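Long-range contacts in mercuric reductase (Metallosphaera sedula, PDB 4YWO), which probably reduces mercuric ion to elemental mercury, with NADPH as the electron donor and FAD as the bound cofactor: residues A[17-22]-A[135-140]; A[120-125]-A[276-281]; A[271-276]-A[286-291]. One frame throughout, in Å; residues are numbered along the deposited sequence.

Starting from the N terminus, segment 17-22 is the first strand of the FAD-binding domain. Contact 1 closes a loop of 112 residues by pairing it with 135-140. Within that loop lies 120-125, the opening end of contact 2, which closes only at 276-281, so contacts 1 and 2 cross. Contact 3 opens at 271-276, shares Glu-276 with contact 2, and closes at 286-291, so these two also cross. Contacts 1 and 3 follow one another in series. They tie the five-stranded parallel sheet, the three-stranded antiparallel sheet and the loop between strands 267-269 and 301-303 together. Phe-122 links contacts 1 and 2 by packing on Phe-140.

Contact 1 (A[17-22]-A[135-140]); sequences KLAIIG and IEAEKF. With FAD (flavin-adenine dinucleotide), chain B.
Ala-137, Ala-19 and Phe-140 form a small apolar cluster where strands 16-21, 133-137 and 139-142 come together, the chain turning a corner at Glu-138 from the antiparallel into the parallel sheet. The methyl of Ala-137 sits over one face of the Phe-140 ring, displaced toward its rim. It also meets the methyl of Ala-19, with CB of Ala-137 3.8 Å from CB of Ala-19. With CG anti to the carbonyl carbon (chi1 -70°), the ring of Phe-140 is set against Ala-19, CD2 3.7 Å from its CB. At the ring edge, near its plane, CD1 of Ile-21 approaches CD2 of Phe-140 at 4.2 Å. The other branch of Ile-21 turns to the cofactor, with CG2 3.8 Å from C2A of the FAD adenine.

The backbones run parallel here. Ala-19 N donates a nearly straight bond (165°) to Lys-139 O at 3.0 Å, lying in the carbonyl plane. The CA-H of Leu-18 points at the same oxygen. A water donates to both Lys-17 O and Glu-138 OE1, bridging the exposed end of the contact. NZ of Lys-139 is hydrogen-bonded outside the contact, to Ala-328 O.

The five-stranded parallel sheet, with helix 25-36 after strand 16-21, is the Rossmann-type FAD-binding fold of this family. Strand 16-21 is flanked by strands 42-45 and 139-142. Helix 25-36 packs on Leu-18 and Ile-20. Strand 127-130 meets Phe-140 through Val-128.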
loop_
_atom_site.group_PDB
_atom_site.type_symbol
_atom_site.label_atom_id
_atom_site.label_comp_id
_atom_site.label_asym_id
_atom_site.label_seq_id
_atom_site.Cartn_x
_atom_site.Cartn_y
_atom_site.Cartn_z
ATOM N N LYS A 17 -40.188 4.438 12.894
ATOM C CA LYS A 17 -39.233 5.475 13.099
ATOM C C LYS A 17 -38.340 5.767 11.875
ATOM O O LYS A 17 -37.992 6.885 11.643
ATOM C CB LYS A 17 -38.300 5.071 14.256
ATOM C CG LYS A 17 -39.026 5.012 15.627
ATOM C CD LYS A 17 -37.982 4.725 16.696
ATOM C CE LYS A 17 -38.598 4.130 17.925
ATOM N NZ LYS A 17 -39.356 5.240 18.541
ATOM N N LEU A 18 -38.052 4.710 11.125
ATOM C CA LEU A 18 -37.163 4.820 9.976
ATOM C C LEU A 18 -37.421 3.767 8.938
ATOM O O LEU A 18 -37.505 2.549 9.232
ATOM C CB LEU A 18 -35.694 4.718 10.424
ATOM C CG LEU A 18 -34.642 4.688 9.306
ATOM C CD1 LEU A 18 -34.557 6.058 8.783
ATOM C CD2 LEU A 18 -33.228 4.346 9.853
ATOM N N ALA A 19 -37.492 4.232 7.692
ATOM C CA ALA A 19 -37.513 3.345 6.542
ATOM C C ALA A 19 -36.327 3.668 5.640
ATOM O O ALA A 19 -36.078 4.843 5.327
ATOM C CB ALA A 19 -38.796 3.467 5.722
ATOM N N ILE A 20 -35.679 2.590 5.175
ATOM C CA ILE A 20 -34.540 2.683 4.278
ATOM C C ILE A 20 -34.862 2.098 2.968
ATOM O O ILE A 20 -35.328 0.936 2.932
ATOM C CB ILE A 20 -33.304 1.887 4.878
ATOM C CG1 ILE A 20 -32.925 2.453 6.203
ATOM C CG2 ILE A 20 -32.101 1.935 3.920
ATOM C CD1 ILE A 20 -32.149 1.484 7.087
ATOM N N ILE A 21 -34.692 2.844 1.901
ATOM C CA ILE A 21 -35.046 2.401 0.567
ATOM C C ILE A 21 -33.806 2.017 -0.197
ATOM O O ILE A 21 -33.054 2.867 -0.646
ATOM C CB ILE A 21 -35.861 3.397 -0.254
ATOM C CG1 ILE A 21 -36.935 4.103 0.618
ATOM C CG2 ILE A 21 -36.383 2.735 -1.502
ATOM C CD1 ILE A 21 -37.992 3.215 1.095
ATOM N N GLY A 22 -33.634 0.720 -0.384
ATOM C CA GLY A 22 -32.491 0.128 -1.096
ATOM C C GLY A 22 -31.564 -0.627 -0.105
ATOM O O GLY A 22 -31.344 -0.168 1.001
ATOM N N ILE A 135 -46.469 1.967 3.632
ATOM C CA ILE A 135 -45.453 1.972 4.679
ATOM C C ILE A 135 -45.161 3.424 4.980
ATOM O O ILE A 135 -44.675 4.173 4.138
ATOM C CB ILE A 135 -44.173 1.233 4.227
ATOM C CG1 ILE A 135 -44.457 -0.234 3.805
ATOM C CG2 ILE A 135 -43.132 1.302 5.348
ATOM C CD1 ILE A 135 -44.907 -1.072 4.978
ATOM N N GLU A 136 -45.471 3.830 6.193
ATOM C CA GLU A 136 -45.264 5.161 6.704
ATOM C C GLU A 136 -44.056 5.195 7.669
ATOM O O GLU A 136 -43.944 4.332 8.531
ATOM C CB GLU A 136 -46.418 5.677 7.498
ATOM C CG GLU A 136 -47.745 5.547 6.808
ATOM C CD GLU A 136 -48.885 6.105 7.710
ATOM O OE1 GLU A 136 -48.720 7.288 8.126
ATOM O OE2 GLU A 136 -49.846 5.386 7.976
ATOM N N ALA A 137 -43.295 6.247 7.580
ATOM C CA ALA A 137 -42.169 6.410 8.482
ATOM C C ALA A 137 -41.935 7.864 8.787
ATOM O O ALA A 137 -42.146 8.775 7.959
ATOM C CB ALA A 137 -40.932 5.738 7.894
ATOM N N GLU A 138 -41.418 8.131 9.994
ATOM C CA GLU A 138 -41.057 9.453 10.443
ATOM C C GLU A 138 -39.873 10.011 9.675
ATOM O O GLU A 138 -39.760 11.190 9.409
ATOM C CB GLU A 138 -40.684 9.421 11.954
ATOM C CG GLU A 138 -41.825 8.969 12.873
ATOM C CD GLU A 138 -41.453 8.876 14.354
ATOM O OE1 GLU A 138 -40.264 8.961 14.686
ATOM O OE2 GLU A 138 -42.358 8.658 15.194
ATOM N N LYS A 139 -38.961 9.063 9.356
ATOM C CA LYS A 139 -37.793 9.450 8.634
ATOM C C LYS A 139 -37.522 8.407 7.530
ATOM O O LYS A 139 -37.801 7.231 7.729
ATOM C CB LYS A 139 -36.561 9.463 9.564
ATOM C CG LYS A 139 -36.610 10.486 10.704
ATOM C CD LYS A 139 -36.411 11.838 10.122
ATOM C CE LYS A 139 -36.721 12.978 11.103
ATOM N NZ LYS A 139 -36.107 12.628 12.402
ATOM N N PHE A 140 -36.969 8.845 6.417
ATOM C CA PHE A 140 -36.529 7.971 5.310
ATOM C C PHE A 140 -35.072 8.230 4.976
ATOM O O PHE A 140 -34.589 9.394 4.922
ATOM C CB PHE A 140 -37.314 8.146 4.006
ATOM C CG PHE A 140 -38.737 7.618 4.110
ATOM C CD1 PHE A 140 -39.683 8.406 4.728
ATOM C CD2 PHE A 140 -39.128 6.446 3.533
ATOM C CE1 PHE A 140 -41.016 7.987 4.798
ATOM C CE2 PHE A 140 -40.480 6.047 3.610
ATOM C CZ PHE A 140 -41.364 6.777 4.294
HETATM P PA FAD B . -26.884 0.190 -4.844
HETATM O O1A FAD B . -25.996 -0.813 -4.147
HETATM O O2A FAD B . -27.262 -0.017 -6.291
HETATM O O5B FAD B . -28.238 0.346 -3.987
HETATM C C5B FAD B . -29.511 0.249 -4.621
HETATM C C4B FAD B . -30.223 -1.010 -4.141
HETATM O O4B FAD B . -31.525 -0.673 -3.655
HETATM C C3B FAD B . -30.392 -2.013 -5.271
HETATM O O3B FAD B . -29.730 -3.238 -4.943
HETATM C C2B FAD B . -31.882 -2.249 -5.410
HETATM O O2B FAD B . -32.184 -3.627 -5.172
HETATM C C1B FAD B . -32.552 -1.380 -4.357
HETATM N N9A FAD B . -33.467 -0.413 -5.014
HETATM C C8A FAD B . -33.143 0.415 -6.024
HETATM N N7A FAD B . -34.207 1.172 -6.398
HETATM C C5A FAD B . -35.243 0.826 -5.612
HETATM C C6A FAD B . -36.661 1.236 -5.473
HETATM N N6A FAD B . -37.196 2.191 -6.271
HETATM N N1A FAD B . -37.403 0.623 -4.523
HETATM C C2A FAD B . -36.883 -0.327 -3.724
HETATM N N3A FAD B . -35.606 -0.747 -3.794
HETATM C C4A FAD B . -34.751 -0.218 -4.701
HETATM N N1 FAD B . -16.758 1.313 -6.241
HETATM C C2 FAD B . -15.602 1.238 -5.534
HETATM O O2 FAD B . -15.472 1.957 -4.519
HETATM N N3 FAD B . -14.590 0.422 -5.879
HETATM C C4 FAD B . -14.652 -0.379 -6.950
HETATM O O4 FAD B . -13.694 -1.127 -7.245
HETATM C C4X FAD B . -15.882 -0.358 -7.778
HETATM N N5 FAD B . -16.022 -1.136 -8.874
HETATM C C5X FAD B . -17.158 -1.094 -9.610
HETATM C C6 FAD B . -17.280 -1.903 -10.734
HETATM C C7 FAD B . -18.443 -1.867 -11.495
HETATM C C7M FAD B . -18.573 -2.744 -12.713
HETATM C C8 FAD B . -19.558 -0.962 -11.109
HETATM C C8M FAD B . -20.817 -0.925 -11.936
HETATM C C9 FAD B . -19.441 -0.152 -9.987
HETATM C C9A FAD B . -18.279 -0.188 -9.225
HETATM N N10 FAD B . -18.151 0.630 -8.086
HETATM C C10 FAD B . -16.957 0.562 -7.344
HETATM C "C1'" FAD B . -19.233 1.530 -7.683
HETATM C "C2'" FAD B . -19.989 0.922 -6.507
HETATM O "O2'" FAD B . -20.376 -0.419 -6.830
HETATM C "C3'" FAD B . -21.229 1.741 -6.172
HETATM O "O3'" FAD B . -20.862 3.115 -6.005
HETATM C "C4'" FAD B . -21.890 1.234 -4.896
HETATM O "O4'" FAD B . -22.428 -0.072 -5.124
HETATM C "C5'" FAD B . -23.006 2.171 -4.449
HETATM O "O5'" FAD B . -23.937 1.452 -3.644
HETATM P P FAD B . -25.407 2.047 -3.366
HETATM O O1P FAD B . -26.011 1.289 -2.207
HETATM O O2P FAD B . -25.305 3.552 -3.310
HETATM O O3P FAD B . -26.208 1.645 -4.702
HETATM O O HOH W 1 -37.706 8.618 13.764
#

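Contact 2 (A[120-125]-A[276-281]); sequences ARFISP and ENAGVR. With FAD (flavin-adenine dinucleotide), chain B.
One hydrogen bond grips Ala-120 N, the clearest polar bond made by the atoms of this contact, and it goes to the cofactor. Ala-120 N donates to N1A of the FAD adenine at 3.0 Å, with an angle of 153° at the hydrogen. Next to it, Ala-120 O takes a weak bond from N6A of the adenine. The backbone of one residue thus meets both a ring nitrogen and the amino group of the base.

The contact with 276-281 lies farther along the strand and is mostly packing. The methyl of Ala-278 lies between the side chain of Phe-122 and Ser-124 O. With CG anti to the carbonyl carbon (chi1 -75°), the ring of Phe-122 stands beside this methyl. CB of Ala-278 lies 3.7 Å from CD2 of Phe-122 and 3.9 Å from CB of the same residue. It is also 3.7 Å from Ser-124 O. CB of Asn-277 packs on the backbone, 3.6 Å from Phe-122 O. CD of Pro-125 lies 3.5 Å from Asn-277 O.

Asn-298 ND2 bonds to both Pro-125 O and Ala-278 O and so joins the two segments. Arg-121 makes salt bridges to Asp-272 and Glu-119.

Ile-123 and Ser-124 form a classic beta bulge against strand 127-130. Strand 120-124 belongs to the three-stranded antiparallel sheet of the FAD-binding domain, as in related disulphide oxidoreductases, and its first residue helps form the adenine site.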
loop_
_atom_site.group_PDB
_atom_site.type_symbol
_atom_site.label_atom_id
_atom_site.label_comp_id
_atom_site.label_asym_id
_atom_site.label_seq_id
_atom_site.Cartn_x
_atom_site.Cartn_y
_atom_site.Cartn_z
ATOM N N ALA A 120 -40.286 0.155 -3.957
ATOM C CA ALA A 120 -40.903 1.264 -3.225
ATOM C C ALA A 120 -41.059 2.475 -4.101
ATOM O O ALA A 120 -40.155 2.838 -4.902
ATOM C CB ALA A 120 -40.143 1.636 -1.973
ATOM N N ARG A 121 -42.196 3.221 -3.937
ATOM C CA ARG A 121 -42.400 4.536 -4.541
ATOM C C ARG A 121 -43.098 5.440 -3.555
ATOM O O ARG A 121 -43.988 4.944 -2.849
ATOM C CB ARG A 121 -43.317 4.449 -5.794
ATOM C CG ARG A 121 -42.683 3.657 -6.926
ATOM C CD ARG A 121 -43.561 3.550 -8.157
ATOM N NE ARG A 121 -42.732 3.007 -9.244
ATOM C CZ ARG A 121 -42.145 3.733 -10.180
ATOM N NH1 ARG A 121 -42.293 5.043 -10.243
ATOM N NH2 ARG A 121 -41.419 3.107 -11.095
ATOM N N PHE A 122 -42.695 6.697 -3.499
ATOM C CA PHE A 122 -43.280 7.641 -2.579
ATOM C C PHE A 122 -44.719 7.987 -3.039
ATOM O O PHE A 122 -44.907 8.198 -4.256
ATOM C CB PHE A 122 -42.507 8.895 -2.374
ATOM C CG PHE A 122 -41.268 8.641 -1.495
ATOM C CD1 PHE A 122 -40.116 8.234 -2.100
ATOM C CD2 PHE A 122 -41.319 8.802 -0.199
ATOM C CE1 PHE A 122 -38.990 7.990 -1.308
ATOM C CE2 PHE A 122 -40.214 8.477 0.641
ATOM C CZ PHE A 122 -39.068 8.067 0.009
ATOM N N ILE A 123 -45.578 8.027 -2.039
ATOM C CA ILE A 123 -46.978 8.515 -2.277
ATOM C C ILE A 123 -47.345 9.710 -1.420
ATOM O O ILE A 123 -48.466 10.300 -1.621
ATOM C CB ILE A 123 -47.971 7.340 -2.082
ATOM C CG1 ILE A 123 -47.940 6.763 -0.676
ATOM C CG2 ILE A 123 -47.787 6.252 -3.157
ATOM C CD1 ILE A 123 -48.833 5.535 -0.374
ATOM N N SER A 124 -46.513 10.130 -0.457
ATOM C CA SER A 124 -46.746 11.286 0.342
ATOM C C SER A 124 -45.389 11.635 0.946
ATOM O O SER A 124 -44.453 10.823 0.863
ATOM C CB SER A 124 -47.724 11.006 1.429
ATOM O OG SER A 124 -47.183 10.394 2.577
ATOM N N PRO A 125 -45.321 12.762 1.630
ATOM C CA PRO A 125 -44.078 13.125 2.304
ATOM C C PRO A 125 -43.682 12.196 3.400
ATOM O O PRO A 125 -42.482 12.302 3.860
ATOM C CB PRO A 125 -44.413 14.507 2.917
ATOM C CG PRO A 125 -45.436 15.063 1.992
ATOM C CD PRO A 125 -46.281 13.896 1.668
ATOM N N GLU A 276 -41.663 13.536 -6.471
ATOM C CA GLU A 276 -42.516 14.702 -6.451
ATOM C C GLU A 276 -43.656 14.541 -5.401
ATOM O O GLU A 276 -44.142 15.512 -4.867
ATOM C CB GLU A 276 -43.039 14.995 -7.883
ATOM C CG GLU A 276 -44.024 13.936 -8.392
ATOM C CD GLU A 276 -43.409 12.686 -9.016
ATOM O OE1 GLU A 276 -42.159 12.445 -8.960
ATOM O OE2 GLU A 276 -44.170 11.875 -9.632
ATOM N N ASN A 277 -44.061 13.313 -5.053
ATOM C CA ASN A 277 -45.035 13.116 -4.037
ATOM C C ASN A 277 -44.584 13.379 -2.632
ATOM O O ASN A 277 -45.374 13.465 -1.656
ATOM C CB ASN A 277 -45.647 11.677 -4.145
ATOM C CG ASN A 277 -46.331 11.354 -5.472
ATOM O OD1 ASN A 277 -46.231 10.235 -6.014
ATOM N ND2 ASN A 277 -46.972 12.370 -6.060
ATOM N N ALA A 278 -43.229 13.400 -2.482
ATOM C CA ALA A 278 -42.633 13.513 -1.168
ATOM C C ALA A 278 -41.936 14.895 -1.013
ATOM O O ALA A 278 -41.309 15.104 0.029
ATOM C CB ALA A 278 -41.620 12.397 -0.972
ATOM N N GLY A 279 -41.943 15.738 -2.030
ATOM C CA GLY A 279 -41.314 17.037 -1.983
ATOM C C GLY A 279 -39.774 16.968 -2.156
ATOM O O GLY A 279 -39.068 17.795 -1.655
ATOM N N VAL A 280 -39.302 15.908 -2.804
ATOM C CA VAL A 280 -37.847 15.728 -3.027
ATOM C C VAL A 280 -37.569 16.124 -4.460
ATOM O O VAL A 280 -38.329 15.792 -5.366
ATOM C CB VAL A 280 -37.480 14.263 -2.762
ATOM C CG1 VAL A 280 -36.015 13.987 -3.147
ATOM C CG2 VAL A 280 -37.733 13.890 -1.323
ATOM N N ARG A 281 -36.475 16.842 -4.662
ATOM C CA ARG A 281 -36.074 17.359 -5.951
ATOM C C ARG A 281 -34.788 16.723 -6.483
ATOM O O ARG A 281 -34.083 16.019 -5.732
ATOM C CB ARG A 281 -35.846 18.873 -5.841
ATOM C CG ARG A 281 -37.140 19.630 -5.428
ATOM C CD ARG A 281 -36.909 21.058 -4.963
ATOM N NE ARG A 281 -35.999 21.740 -5.865
ATOM C CZ ARG A 281 -35.031 22.597 -5.498
ATOM N NH1 ARG A 281 -34.816 22.902 -4.205
ATOM N NH2 ARG A 281 -34.242 23.129 -6.439
HETATM P PA FAD B . -26.884 0.190 -4.844
HETATM O O1A FAD B . -25.996 -0.813 -4.147
HETATM O O2A FAD B . -27.262 -0.017 -6.291
HETATM O O5B FAD B . -28.238 0.346 -3.987
HETATM C C5B FAD B . -29.511 0.249 -4.621
HETATM C C4B FAD B . -30.223 -1.010 -4.141
HETATM O O4B FAD B . -31.525 -0.673 -3.655
HETATM C C3B FAD B . -30.392 -2.013 -5.271
HETATM O O3B FAD B . -29.730 -3.238 -4.943
HETATM C C2B FAD B . -31.882 -2.249 -5.410
HETATM O O2B FAD B . -32.184 -3.627 -5.172
HETATM C C1B FAD B . -32.552 -1.380 -4.357
HETATM N N9A FAD B . -33.467 -0.413 -5.014
HETATM C C8A FAD B . -33.143 0.415 -6.024
HETATM N N7A FAD B . -34.207 1.172 -6.398
HETATM C C5A FAD B . -35.243 0.826 -5.612
HETATM C C6A FAD B . -36.661 1.236 -5.473
HETATM N N6A FAD B . -37.196 2.191 -6.271
HETATM N N1A FAD B . -37.403 0.623 -4.523
HETATM C C2A FAD B . -36.883 -0.327 -3.724
HETATM N N3A FAD B . -35.606 -0.747 -3.794
HETATM C C4A FAD B . -34.751 -0.218 -4.701
HETATM N N1 FAD B . -16.758 1.313 -6.241
HETATM C C2 FAD B . -15.602 1.238 -5.534
HETATM O O2 FAD B . -15.472 1.957 -4.519
HETATM N N3 FAD B . -14.590 0.422 -5.879
HETATM C C4 FAD B . -14.652 -0.379 -6.950
HETATM O O4 FAD B . -13.694 -1.127 -7.245
HETATM C C4X FAD B . -15.882 -0.358 -7.778
HETATM N N5 FAD B . -16.022 -1.136 -8.874
HETATM C C5X FAD B . -17.158 -1.094 -9.610
HETATM C C6 FAD B . -17.280 -1.903 -10.734
HETATM C C7 FAD B . -18.443 -1.867 -11.495
HETATM C C7M FAD B . -18.573 -2.744 -12.713
HETATM C C8 FAD B . -19.558 -0.962 -11.109
HETATM C C8M FAD B . -20.817 -0.925 -11.936
HETATM C C9 FAD B . -19.441 -0.152 -9.987
HETATM C C9A FAD B . -18.279 -0.188 -9.225
HETATM N N10 FAD B . -18.151 0.630 -8.086
HETATM C C10 FAD B . -16.957 0.562 -7.344
HETATM C "C1'" FAD B . -19.233 1.530 -7.683
HETATM C "C2'" FAD B . -19.989 0.922 -6.507
HETATM O "O2'" FAD B . -20.376 -0.419 -6.830
HETATM C "C3'" FAD B . -21.229 1.741 -6.172
HETATM O "O3'" FAD B . -20.862 3.115 -6.005
HETATM C "C4'" FAD B . -21.890 1.234 -4.896
HETATM O "O4'" FAD B . -22.428 -0.072 -5.124
HETATM C "C5'" FAD B . -23.006 2.171 -4.449
HETATM O "O5'" FAD B . -23.937 1.452 -3.644
HETATM P P FAD B . -25.407 2.047 -3.366
HETATM O O1P FAD B . -26.011 1.289 -2.207
HETATM O O2P FAD B . -25.305 3.552 -3.310
HETATM O O3P FAD B . -26.208 1.645 -4.702
#

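Contact 3 (A[271-276]-A[286-291]); sequences VDLGLE and GGIKVD
Ile-288 holds CG1 anti to its carbonyl carbon (chi1 -63°), and its chain runs on extended to CD1 (chi2 175°). Leu-275 likewise has CG anti to the carbonyl carbon (chi1 -63°) and is extended to CD1. The two chains lie at a slant to each other, with CD1 of Leu-275 3.9 Å from CG1 of Ile-288. The two CD1 methyls, of Leu-275 and Ile-288, are 4.2 Å apart.

Val-271 meets the same isoleucine from another direction, and the two side chains run antiparallel, side by side. Its CG1 lies 3.9 Å from CG1 of Ile-288. Its CG2 is flanked by both the backbone N and the carbonyl carbon, and lies 3.7 Å from Gly-286 O. Leu-273 adds a looser touch, with CD1 4.5 Å from CD1 of Ile-288. No hydrogen bond joins the two segments, so the contact is apolar packing.

An inverse gamma turn centred on Asp-272 bends the chain between Val-271 and Leu-273. It carries a weak bond from Leu-273 N to Val-271 O at 3.0 Å.

Ile-142 of strand 139-142 packs on Leu-273, Leu-275 and Ile-288. Ile-288 also touches Val-280 and Ala-303. The contact folds the long loop before strand 301-303 against the five-stranded parallel sheet of the FAD-binding domain. Leu-273 belongs to the FAD pocket, its CD2 turned toward the adenine, so the packing lies directly behind one residue of the wall.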
loop_
_atom_site.group_PDB
_atom_site.type_symbol
_atom_site.label_atom_id
_atom_site.label_comp_id
_atom_site.label_asym_id
_atom_site.label_seq_id
_atom_site.Cartn_x
_atom_site.Cartn_y
_atom_site.Cartn_z
ATOM N N VAL A 271 -33.844 7.253 -9.706
ATOM C CA VAL A 271 -34.657 8.279 -9.087
ATOM C C VAL A 271 -36.132 8.199 -9.565
ATOM O O VAL A 271 -36.872 9.117 -9.295
ATOM C CB VAL A 271 -34.094 9.707 -9.279
ATOM C CG1 VAL A 271 -32.752 9.863 -8.605
ATOM C CG2 VAL A 271 -33.962 10.091 -10.750
ATOM N N ASP A 272 -36.499 7.113 -10.144
ATOM C CA ASP A 272 -37.914 6.882 -10.567
ATOM C C ASP A 272 -38.704 6.316 -9.372
ATOM O O ASP A 272 -39.000 5.116 -9.293
ATOM C CB ASP A 272 -37.925 5.969 -11.791
ATOM C CG ASP A 272 -39.370 5.751 -12.330
ATOM O OD1 ASP A 272 -40.283 6.496 -11.901
ATOM O OD2 ASP A 272 -39.599 4.793 -13.078
ATOM N N LEU A 273 -38.976 7.193 -8.420
ATOM C CA LEU A 273 -39.418 6.837 -7.082
ATOM C C LEU A 273 -40.616 7.617 -6.610
ATOM O O LEU A 273 -40.935 7.634 -5.409
ATOM C CB LEU A 273 -38.273 7.159 -6.019
ATOM C CG LEU A 273 -36.923 6.512 -6.269
ATOM C CD1 LEU A 273 -35.887 6.981 -5.280
ATOM C CD2 LEU A 273 -37.053 4.981 -6.203
ATOM N N GLY A 274 -41.284 8.336 -7.539
ATOM C CA GLY A 274 -42.340 9.219 -7.054
ATOM C C GLY A 274 -41.930 10.382 -6.186
ATOM O O GLY A 274 -42.640 10.798 -5.305
ATOM N N LEU A 275 -40.717 10.893 -6.405
ATOM C CA LEU A 275 -40.137 11.896 -5.553
ATOM C C LEU A 275 -40.971 13.161 -5.399
ATOM O O LEU A 275 -40.983 13.737 -4.320
ATOM C CB LEU A 275 -38.704 12.243 -6.035
ATOM C CG LEU A 275 -37.730 11.097 -5.971
ATOM C CD1 LEU A 275 -36.395 11.524 -6.564
ATOM C CD2 LEU A 275 -37.520 10.580 -4.585
ATOM N N GLU A 276 -41.663 13.536 -6.471
ATOM C CA GLU A 276 -42.516 14.702 -6.451
ATOM C C GLU A 276 -43.656 14.541 -5.401
ATOM O O GLU A 276 -44.142 15.512 -4.867
ATOM C CB GLU A 276 -43.039 14.995 -7.883
ATOM C CG GLU A 276 -44.024 13.936 -8.392
ATOM C CD GLU A 276 -43.409 12.686 -9.016
ATOM O OE1 GLU A 276 -42.159 12.445 -8.960
ATOM O OE2 GLU A 276 -44.170 11.875 -9.632
ATOM N N GLY A 286 -28.957 14.944 -12.094
ATOM C CA GLY A 286 -29.989 13.928 -12.196
ATOM C C GLY A 286 -30.063 13.031 -10.966
ATOM O O GLY A 286 -30.889 12.087 -10.970
ATOM N N GLY A 287 -29.283 13.343 -9.935
ATOM C CA GLY A 287 -29.432 12.654 -8.644
ATOM C C GLY A 287 -30.317 13.404 -7.665
ATOM O O GLY A 287 -30.851 14.495 -7.995
ATOM N N ILE A 288 -30.566 12.812 -6.538
ATOM C CA ILE A 288 -31.336 13.473 -5.464
ATOM C C ILE A 288 -30.583 14.648 -4.960
ATOM O O ILE A 288 -29.390 14.557 -4.537
ATOM C CB ILE A 288 -31.798 12.511 -4.374
ATOM C CG1 ILE A 288 -32.763 11.480 -5.028
ATOM C CG2 ILE A 288 -32.448 13.225 -3.210
ATOM C CD1 ILE A 288 -33.226 10.398 -4.115
ATOM N N LYS A 289 -31.264 15.780 -4.923
ATOM C CA LYS A 289 -30.747 17.042 -4.308
ATOM C C LYS A 289 -30.767 17.023 -2.854
ATOM O O LYS A 289 -31.812 16.857 -2.189
ATOM C CB LYS A 289 -31.576 18.221 -4.818
ATOM C CG LYS A 289 -31.020 19.594 -4.357
ATOM C CD LYS A 289 -31.797 20.598 -5.231
ATOM C CE LYS A 289 -31.210 21.980 -5.214
ATOM N NZ LYS A 289 -31.007 22.484 -3.836
ATOM N N VAL A 290 -29.555 17.145 -2.259
ATOM C CA VAL A 290 -29.361 17.148 -0.827
ATOM C C VAL A 290 -28.399 18.263 -0.382
ATOM O O VAL A 290 -27.611 18.747 -1.222
ATOM C CB VAL A 290 -28.810 15.821 -0.177
ATOM C CG1 VAL A 290 -29.798 14.672 -0.360
ATOM C CG2 VAL A 290 -27.387 15.476 -0.723
ATOM N N ASP A 291 -28.520 18.631 0.881
ATOM C CA ASP A 291 -27.514 19.556 1.472
ATOM C C ASP A 291 -26.283 18.774 1.922
ATOM O O ASP A 291 -26.235 17.594 1.712
ATOM C CB ASP A 291 -28.141 20.411 2.553
ATOM C CG ASP A 291 -28.562 19.654 3.742
ATOM O OD1 ASP A 291 -28.149 18.497 3.955
ATOM O OD2 ASP A 291 -29.363 20.213 4.593
#